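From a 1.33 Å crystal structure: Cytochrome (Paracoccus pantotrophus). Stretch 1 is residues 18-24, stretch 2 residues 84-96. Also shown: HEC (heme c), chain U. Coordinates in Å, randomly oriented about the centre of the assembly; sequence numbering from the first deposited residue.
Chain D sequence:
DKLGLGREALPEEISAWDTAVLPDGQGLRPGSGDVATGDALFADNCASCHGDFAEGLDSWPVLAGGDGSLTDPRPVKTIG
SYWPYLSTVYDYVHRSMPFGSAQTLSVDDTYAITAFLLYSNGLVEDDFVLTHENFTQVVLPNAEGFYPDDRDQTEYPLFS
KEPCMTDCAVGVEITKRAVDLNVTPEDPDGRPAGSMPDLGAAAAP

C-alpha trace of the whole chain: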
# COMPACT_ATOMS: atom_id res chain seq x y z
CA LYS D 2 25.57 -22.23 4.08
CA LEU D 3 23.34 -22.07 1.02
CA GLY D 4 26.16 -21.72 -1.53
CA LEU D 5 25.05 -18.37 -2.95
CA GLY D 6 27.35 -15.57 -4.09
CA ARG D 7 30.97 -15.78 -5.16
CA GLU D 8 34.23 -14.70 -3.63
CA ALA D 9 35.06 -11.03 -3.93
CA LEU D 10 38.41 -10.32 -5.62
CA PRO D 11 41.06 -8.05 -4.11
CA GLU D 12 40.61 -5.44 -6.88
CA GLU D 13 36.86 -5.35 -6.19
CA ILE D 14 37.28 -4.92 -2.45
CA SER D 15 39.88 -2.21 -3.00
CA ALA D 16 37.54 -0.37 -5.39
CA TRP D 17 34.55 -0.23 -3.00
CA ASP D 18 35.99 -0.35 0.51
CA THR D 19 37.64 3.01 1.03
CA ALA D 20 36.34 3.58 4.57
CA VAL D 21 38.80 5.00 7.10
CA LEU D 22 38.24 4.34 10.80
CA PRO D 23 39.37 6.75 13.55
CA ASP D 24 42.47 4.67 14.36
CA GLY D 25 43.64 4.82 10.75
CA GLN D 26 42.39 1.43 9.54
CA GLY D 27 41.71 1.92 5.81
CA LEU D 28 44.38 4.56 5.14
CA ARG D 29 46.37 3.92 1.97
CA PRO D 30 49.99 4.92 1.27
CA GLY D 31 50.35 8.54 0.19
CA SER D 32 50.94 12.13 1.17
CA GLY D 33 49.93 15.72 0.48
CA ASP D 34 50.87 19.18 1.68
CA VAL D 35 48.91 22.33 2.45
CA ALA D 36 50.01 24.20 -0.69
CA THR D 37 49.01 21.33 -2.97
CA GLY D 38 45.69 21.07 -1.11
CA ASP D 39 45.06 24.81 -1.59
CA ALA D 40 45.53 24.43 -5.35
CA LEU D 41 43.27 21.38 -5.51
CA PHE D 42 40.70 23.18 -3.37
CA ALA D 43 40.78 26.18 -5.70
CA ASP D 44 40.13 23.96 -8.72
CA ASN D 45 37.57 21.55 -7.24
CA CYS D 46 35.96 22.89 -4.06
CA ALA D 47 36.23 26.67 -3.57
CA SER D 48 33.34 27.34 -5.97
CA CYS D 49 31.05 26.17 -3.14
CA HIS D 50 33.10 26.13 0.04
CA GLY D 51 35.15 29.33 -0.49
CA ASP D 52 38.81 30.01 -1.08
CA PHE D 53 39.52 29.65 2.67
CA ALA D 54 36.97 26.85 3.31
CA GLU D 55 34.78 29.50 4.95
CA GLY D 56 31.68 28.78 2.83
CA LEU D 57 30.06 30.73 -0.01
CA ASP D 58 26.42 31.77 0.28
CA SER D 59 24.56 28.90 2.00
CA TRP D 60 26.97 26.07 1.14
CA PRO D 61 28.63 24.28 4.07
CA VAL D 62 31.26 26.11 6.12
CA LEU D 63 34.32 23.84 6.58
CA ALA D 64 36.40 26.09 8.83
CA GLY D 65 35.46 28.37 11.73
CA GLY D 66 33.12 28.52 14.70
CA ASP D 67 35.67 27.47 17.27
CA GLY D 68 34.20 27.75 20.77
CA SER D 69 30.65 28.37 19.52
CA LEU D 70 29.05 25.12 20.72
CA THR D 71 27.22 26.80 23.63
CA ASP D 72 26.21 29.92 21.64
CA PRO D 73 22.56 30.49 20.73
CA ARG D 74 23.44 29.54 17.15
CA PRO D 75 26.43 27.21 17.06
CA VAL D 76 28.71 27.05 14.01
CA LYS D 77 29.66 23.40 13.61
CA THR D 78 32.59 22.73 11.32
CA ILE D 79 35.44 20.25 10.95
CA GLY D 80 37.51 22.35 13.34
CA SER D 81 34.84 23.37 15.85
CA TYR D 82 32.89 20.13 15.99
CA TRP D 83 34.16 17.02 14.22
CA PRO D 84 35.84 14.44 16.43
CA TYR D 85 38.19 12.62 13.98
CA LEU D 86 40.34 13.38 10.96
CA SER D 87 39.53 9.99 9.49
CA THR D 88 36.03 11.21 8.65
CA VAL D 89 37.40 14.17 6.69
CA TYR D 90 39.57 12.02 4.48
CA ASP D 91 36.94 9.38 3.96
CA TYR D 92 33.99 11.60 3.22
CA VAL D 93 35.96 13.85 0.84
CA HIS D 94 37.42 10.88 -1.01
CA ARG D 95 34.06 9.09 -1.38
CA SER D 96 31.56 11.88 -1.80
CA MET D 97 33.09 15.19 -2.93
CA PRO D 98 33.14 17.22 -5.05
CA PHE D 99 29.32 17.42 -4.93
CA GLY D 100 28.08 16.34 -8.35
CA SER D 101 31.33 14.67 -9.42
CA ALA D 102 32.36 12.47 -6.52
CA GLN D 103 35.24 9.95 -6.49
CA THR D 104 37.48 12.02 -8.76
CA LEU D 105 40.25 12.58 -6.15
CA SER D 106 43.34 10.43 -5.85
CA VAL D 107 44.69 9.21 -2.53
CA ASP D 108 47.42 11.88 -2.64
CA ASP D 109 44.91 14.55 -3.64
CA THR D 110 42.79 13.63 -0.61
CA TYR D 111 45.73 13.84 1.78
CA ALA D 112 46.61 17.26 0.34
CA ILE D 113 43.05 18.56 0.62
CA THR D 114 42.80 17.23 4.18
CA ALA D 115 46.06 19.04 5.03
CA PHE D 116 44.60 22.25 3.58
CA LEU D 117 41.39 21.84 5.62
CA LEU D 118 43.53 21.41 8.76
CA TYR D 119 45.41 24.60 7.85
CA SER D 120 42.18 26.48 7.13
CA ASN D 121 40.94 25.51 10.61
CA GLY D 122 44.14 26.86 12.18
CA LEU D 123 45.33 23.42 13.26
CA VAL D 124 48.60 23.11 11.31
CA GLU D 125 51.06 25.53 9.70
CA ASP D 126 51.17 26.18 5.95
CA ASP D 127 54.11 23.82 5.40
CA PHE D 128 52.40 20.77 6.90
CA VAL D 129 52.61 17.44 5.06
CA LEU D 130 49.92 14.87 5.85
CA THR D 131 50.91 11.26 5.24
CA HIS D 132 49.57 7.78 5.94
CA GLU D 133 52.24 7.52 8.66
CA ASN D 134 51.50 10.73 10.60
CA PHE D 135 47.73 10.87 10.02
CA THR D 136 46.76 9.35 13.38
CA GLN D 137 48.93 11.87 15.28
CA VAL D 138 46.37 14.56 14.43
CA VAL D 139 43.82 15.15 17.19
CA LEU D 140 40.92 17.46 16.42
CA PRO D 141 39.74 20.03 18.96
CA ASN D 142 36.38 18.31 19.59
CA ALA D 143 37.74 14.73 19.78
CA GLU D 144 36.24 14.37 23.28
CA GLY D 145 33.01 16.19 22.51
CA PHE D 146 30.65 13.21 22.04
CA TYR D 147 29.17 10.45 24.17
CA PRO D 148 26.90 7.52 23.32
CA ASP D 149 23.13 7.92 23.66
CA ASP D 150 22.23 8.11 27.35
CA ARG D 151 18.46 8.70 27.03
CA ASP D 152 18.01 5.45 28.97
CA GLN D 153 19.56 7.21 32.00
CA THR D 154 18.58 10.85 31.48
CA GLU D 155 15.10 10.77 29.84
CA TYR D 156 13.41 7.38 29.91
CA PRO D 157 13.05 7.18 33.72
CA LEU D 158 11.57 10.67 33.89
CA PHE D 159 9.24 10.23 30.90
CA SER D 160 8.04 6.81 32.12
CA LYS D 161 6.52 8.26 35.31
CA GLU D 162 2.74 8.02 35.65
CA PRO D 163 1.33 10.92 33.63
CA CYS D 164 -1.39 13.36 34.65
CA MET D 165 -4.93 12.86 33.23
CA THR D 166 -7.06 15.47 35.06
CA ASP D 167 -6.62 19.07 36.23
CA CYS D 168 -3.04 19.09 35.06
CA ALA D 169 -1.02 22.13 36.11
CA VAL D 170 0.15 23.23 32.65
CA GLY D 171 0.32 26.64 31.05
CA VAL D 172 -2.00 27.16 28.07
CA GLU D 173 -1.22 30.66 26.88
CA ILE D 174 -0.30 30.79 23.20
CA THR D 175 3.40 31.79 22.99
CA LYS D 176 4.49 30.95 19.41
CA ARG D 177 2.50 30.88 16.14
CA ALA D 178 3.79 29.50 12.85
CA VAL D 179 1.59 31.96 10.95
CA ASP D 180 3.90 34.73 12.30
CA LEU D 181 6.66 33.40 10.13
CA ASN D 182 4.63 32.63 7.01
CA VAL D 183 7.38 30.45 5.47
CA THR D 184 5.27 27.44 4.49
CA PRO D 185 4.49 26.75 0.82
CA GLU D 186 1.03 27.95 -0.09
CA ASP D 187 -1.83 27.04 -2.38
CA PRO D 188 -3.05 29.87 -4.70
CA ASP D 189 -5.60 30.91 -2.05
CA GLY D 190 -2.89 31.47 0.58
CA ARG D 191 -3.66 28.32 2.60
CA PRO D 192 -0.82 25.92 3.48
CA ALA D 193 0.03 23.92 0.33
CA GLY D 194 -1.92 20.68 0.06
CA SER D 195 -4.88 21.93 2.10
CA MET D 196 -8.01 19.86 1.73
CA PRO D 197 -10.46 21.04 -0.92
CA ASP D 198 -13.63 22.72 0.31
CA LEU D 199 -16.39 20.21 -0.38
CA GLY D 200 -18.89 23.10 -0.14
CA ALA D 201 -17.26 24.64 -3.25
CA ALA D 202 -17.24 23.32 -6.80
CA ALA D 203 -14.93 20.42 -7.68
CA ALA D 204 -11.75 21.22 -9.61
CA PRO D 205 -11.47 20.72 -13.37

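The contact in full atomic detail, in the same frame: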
# COMPACT_ATOMS: atom_id res chain seq x y z
N ASP D 18 35.77 -0.59 -0.90
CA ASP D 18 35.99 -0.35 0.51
C ASP D 18 37.09 0.67 0.69
O ASP D 18 38.28 0.33 0.71
CB ASP D 18 36.33 -1.65 1.24
CG ASP D 18 36.42 -1.45 2.74
OD1 ASP D 18 36.46 -0.27 3.17
OD2 ASP D 18 36.41 -2.42 3.52
N THR D 19 36.70 1.93 0.82
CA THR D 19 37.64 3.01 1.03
C THR D 19 37.39 3.69 2.38
O THR D 19 37.96 4.76 2.63
CB THR D 19 37.59 4.04 -0.12
OG1 THR D 19 36.28 4.59 -0.18
CG2 THR D 19 37.91 3.40 -1.47
N ALA D 20 36.61 3.04 3.25
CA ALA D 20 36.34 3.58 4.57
C ALA D 20 37.63 3.73 5.38
O ALA D 20 38.56 2.90 5.29
CB ALA D 20 35.33 2.68 5.30
N VAL D 21 37.67 4.77 6.20
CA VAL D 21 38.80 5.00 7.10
C VAL D 21 38.20 5.15 8.48
O VAL D 21 37.31 5.95 8.68
CB VAL D 21 39.61 6.27 6.74
CG1 VAL D 21 40.78 6.40 7.73
CG2 VAL D 21 40.07 6.23 5.30
N LEU D 22 38.71 4.34 9.42
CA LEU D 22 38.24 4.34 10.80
C LEU D 22 39.12 5.28 11.62
O LEU D 22 40.18 5.68 11.18
CB LEU D 22 38.24 2.90 11.35
CG LEU D 22 37.19 1.98 10.67
CD1 LEU D 22 37.65 1.45 9.31
CD2 LEU D 22 36.82 0.83 11.56
N PRO D 23 38.66 5.70 12.81
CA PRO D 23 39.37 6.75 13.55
C PRO D 23 40.81 6.44 13.91
O PRO D 23 41.62 7.36 14.05
CB PRO D 23 38.51 6.94 14.79
CG PRO D 23 37.14 6.62 14.28
CD PRO D 23 37.34 5.43 13.41
N ASP D 24 41.13 5.14 14.05
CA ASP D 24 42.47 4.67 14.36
C ASP D 24 43.34 4.49 13.14
O ASP D 24 44.47 4.00 13.25
CB ASP D 24 42.35 3.35 15.13
CG ASP D 24 41.75 2.20 14.29
OD1 ASP D 24 41.34 2.40 13.12
OD2 ASP D 24 41.73 1.06 14.81
N PRO D 84 34.94 15.09 15.49
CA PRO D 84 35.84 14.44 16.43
C PRO D 84 37.14 13.89 15.82
O PRO D 84 38.16 13.87 16.51
CB PRO D 84 34.98 13.32 17.02
CG PRO D 84 34.03 13.00 15.91
CD PRO D 84 33.72 14.29 15.22
N TYR D 85 37.08 13.40 14.57
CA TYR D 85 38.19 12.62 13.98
C TYR D 85 38.55 13.08 12.58
O TYR D 85 37.67 13.35 11.74
CB TYR D 85 37.79 11.13 13.89
CG TYR D 85 37.34 10.56 15.21
CD1 TYR D 85 38.20 10.53 16.30
CD2 TYR D 85 36.04 10.09 15.40
CE1 TYR D 85 37.78 10.07 17.55
CE2 TYR D 85 35.63 9.60 16.63
CZ TYR D 85 36.49 9.60 17.69
OH TYR D 85 36.06 9.12 18.91
N LEU D 86 39.84 13.06 12.29
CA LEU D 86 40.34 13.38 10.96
C LEU D 86 39.99 12.32 9.95
O LEU D 86 39.81 12.64 8.78
CB LEU D 86 41.86 13.59 11.02
CG LEU D 86 42.45 14.24 9.77
CD1 LEU D 86 41.89 15.62 9.59
CD2 LEU D 86 43.95 14.25 9.83
N SER D 87 39.89 11.07 10.39
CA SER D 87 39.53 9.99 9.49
C SER D 87 38.30 10.33 8.66
O SER D 87 38.26 10.05 7.46
CB SER D 87 39.28 8.71 10.26
OG SER D 87 38.35 8.91 11.28
N THR D 88 37.30 10.91 9.30
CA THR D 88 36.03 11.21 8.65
C THR D 88 36.23 12.20 7.51
O THR D 88 35.55 12.14 6.49
CB THR D 88 35.05 11.77 9.66
OG1 THR D 88 35.11 11.00 10.87
CG2 THR D 88 33.63 11.81 9.11
N VAL D 89 37.14 13.15 7.71
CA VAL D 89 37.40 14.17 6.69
C VAL D 89 37.94 13.51 5.42
O VAL D 89 37.43 13.69 4.32
CB VAL D 89 38.40 15.22 7.17
CG1 VAL D 89 38.60 16.30 6.11
CG2 VAL D 89 37.91 15.87 8.49
N TYR D 90 38.98 12.71 5.59
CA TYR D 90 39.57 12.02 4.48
C TYR D 90 38.53 11.19 3.75
O TYR D 90 38.38 11.23 2.53
CB TYR D 90 40.73 11.13 4.99
CG TYR D 90 41.46 10.49 3.84
CD1 TYR D 90 40.89 9.42 3.16
CD2 TYR D 90 42.70 10.97 3.41
CE1 TYR D 90 41.54 8.84 2.07
CE2 TYR D 90 43.34 10.39 2.33
CZ TYR D 90 42.75 9.34 1.65
OH TYR D 90 43.39 8.76 0.59
N ASP D 91 37.86 10.36 4.52
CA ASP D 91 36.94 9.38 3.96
C ASP D 91 35.80 10.02 3.19
O ASP D 91 35.52 9.64 2.07
CB ASP D 91 36.48 8.51 5.13
CG ASP D 91 35.64 7.31 4.74
OD1 ASP D 91 35.35 7.11 3.55
OD2 ASP D 91 35.28 6.57 5.68
N TYR D 92 35.12 10.96 3.83
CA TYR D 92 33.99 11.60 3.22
C TYR D 92 34.41 12.35 1.94
O TYR D 92 33.74 12.28 0.92
CB TYR D 92 33.31 12.55 4.21
CG TYR D 92 32.09 13.26 3.64
CD1 TYR D 92 30.89 12.57 3.42
CD2 TYR D 92 32.15 14.58 3.25
CE1 TYR D 92 29.78 13.22 2.88
CE2 TYR D 92 31.04 15.20 2.73
CZ TYR D 92 29.86 14.51 2.54
OH TYR D 92 28.79 15.20 2.03
N VAL D 93 35.50 13.11 2.02
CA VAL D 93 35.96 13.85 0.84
C VAL D 93 36.26 12.88 -0.30
O VAL D 93 35.86 13.10 -1.44
CB VAL D 93 37.18 14.74 1.18
CG1 VAL D 93 37.84 15.24 -0.08
CG2 VAL D 93 36.77 15.91 2.07
N HIS D 94 37.01 11.83 0.01
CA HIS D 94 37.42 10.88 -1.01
C HIS D 94 36.22 10.21 -1.70
O HIS D 94 36.24 10.00 -2.91
CB HIS D 94 38.32 9.82 -0.35
CG HIS D 94 39.02 8.92 -1.32
ND1 HIS D 94 40.11 9.33 -2.05
CD2 HIS D 94 38.82 7.62 -1.63
CE1 HIS D 94 40.54 8.33 -2.80
NE2 HIS D 94 39.77 7.29 -2.57
N ARG D 95 35.21 9.87 -0.91
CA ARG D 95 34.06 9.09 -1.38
C ARG D 95 32.96 9.90 -2.01
O ARG D 95 32.27 9.39 -2.88
CB ARG D 95 33.50 8.28 -0.21
CG ARG D 95 32.29 7.40 -0.53
CD ARG D 95 32.54 6.30 -1.54
NE ARG D 95 31.37 5.44 -1.68
CZ ARG D 95 30.29 5.77 -2.36
NH1 ARG D 95 30.23 6.93 -2.98
NH2 ARG D 95 29.25 4.95 -2.43
N SER D 96 32.81 11.16 -1.59
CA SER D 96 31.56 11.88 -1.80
C SER D 96 31.68 13.33 -2.26
O SER D 96 30.65 13.96 -2.54
CB SER D 96 30.69 11.81 -0.53
OG SER D 96 30.34 10.46 -0.25
FE HEC U . 31.56 19.77 -0.44
CHA HEC U . 29.65 18.82 2.20
CHB HEC U . 34.36 18.99 1.27
CHC HEC U . 33.39 20.37 -3.21
CHD HEC U . 28.86 21.12 -1.92
NA HEC U . 31.92 19.05 1.37
C1A HEC U . 31.00 18.78 2.36
C2A HEC U . 31.70 18.40 3.59
C3A HEC U . 33.01 18.45 3.33
C4A HEC U . 33.16 18.85 1.94
CMA HEC U . 34.17 18.11 4.28
CAA HEC U . 30.99 18.03 4.91
CBA HEC U . 30.64 19.27 5.73
CGA HEC U . 30.03 18.98 7.06
O1A HEC U . 29.36 17.96 7.20
O2A HEC U . 30.25 19.83 7.96
NB HEC U . 33.48 19.65 -0.88
C1B HEC U . 34.50 19.28 -0.05
C2B HEC U . 35.71 19.15 -0.85
C3B HEC U . 35.44 19.55 -2.08
C4B HEC U . 34.04 19.85 -2.14
CMB HEC U . 37.08 18.84 -0.20
CAB HEC U . 36.39 19.58 -3.28
CBB HEC U . 37.06 18.19 -3.46
NC HEC U . 31.20 20.59 -2.23
C1C HEC U . 32.10 20.79 -3.26
C2C HEC U . 31.44 21.45 -4.35
C3C HEC U . 30.19 21.69 -3.95
C4C HEC U . 30.03 21.16 -2.62
CMC HEC U . 32.13 21.89 -5.67
CAC HEC U . 29.08 22.44 -4.67
CBC HEC U . 28.68 22.15 -6.08
ND HEC U . 29.63 19.91 0.03
C1D HEC U . 28.63 20.44 -0.76
C2D HEC U . 27.34 20.22 -0.21
C3D HEC U . 27.59 19.50 1.04
C4D HEC U . 29.00 19.38 1.14
CMD HEC U . 25.96 20.57 -0.73
CAD HEC U . 26.53 18.99 2.00
CBD HEC U . 26.13 17.57 1.59
CGD HEC U . 25.08 16.98 2.48
O1D HEC U . 24.78 17.54 3.55
O2D HEC U . 24.65 15.85 2.17
O HOH W 1 36.90 7.07 1.16
O HOH W 2 33.92 5.15 2.23
O HOH W 3 36.07 7.79 10.24
O HOH W 4 41.29 10.01 12.79

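Stretch 1 is an irregular segment of chain laid along one side of a helix in stretch 2, and the two bury 435 Å² between them. The helical residues it touches, Ser87, Tyr90, Asp91, His94 and Arg95, recur at the three- and four-residue spacing of a single helical face; Tyr85, just before the helix, is touched as well.

Asp18, the first residue to leave the preceding helix, makes no contact across the interface. Its OD1 instead accepts a weak hydrogen bond from Ala20 N (3.3 Å, 143°), a local tie within the stretch.

Thr19 points toward the helix with chi1 at 61° (p). Its CB lies 4.1 Å from CD2 of His94, at the edge of the imidazole and near its plane, so this is packing against a ring edge. The polar part of Thr19 is served by water: water 1 lies 2.9 Å from both Thr19 O and Thr19 OG1 and donates to Asp91 OD1 at 2.8 Å. Water 2 also donates to Asp91 OD1 (2.8 Å) and has a weak bond with Thr19 OG1 (3.4 Å).

Ala20 directs its CA-to-CB bond away overall, yet its CA comes within 3.4 Å of Asp91 OD2. The small side chain accompanies this close approach, its CB being 3.9 Å from the same oxygen.

Val21 supplies the one direct hydrogen bond between the stretches: its N donates to Asp91 OD2 at 3.0 Å with an angle of 164°, nearly linear. Asp91, chi1 t, thus uses OD2 for the backbone amide and OD1 for the two waters, so both oxygens of this buried carboxylate have partners. The valine side chain, also t, spreads its methyls over the helix: CG1 is 3.7 Å from Ser87 CB, while CG2 is 3.9 Å from Tyr90 CD1, meeting that ring obliquely. Val21 O accepts from water 3 at 2.7 Å, and the same water lies 2.7 Å from Ser87 OG.

The CA-to-CB bond of Leu22 points away, and the residue contributes mainly backbone; its O lies 3.3 Å from Ser87 CB.

Pro23 and Ser87 form the closest CA pair, CA to CA 5.2 Å. Ser87, with its short side chain pointing toward stretch 1, lies here, its OG 3.3 Å from Pro23 CA. The pyrrolidine ring covers one face of Tyr85: Pro23 CB sits 3.9 Å from the ring centroid, 14° off the normal, a CH-pi contact, and Pro23 CG is 3.8 Å from Tyr85 CD2. Water 4 completes the junction, donating to Pro23 O and accepting from Ser87 N, each at 3.0 Å.

Asp24 then points away and leaves the contact.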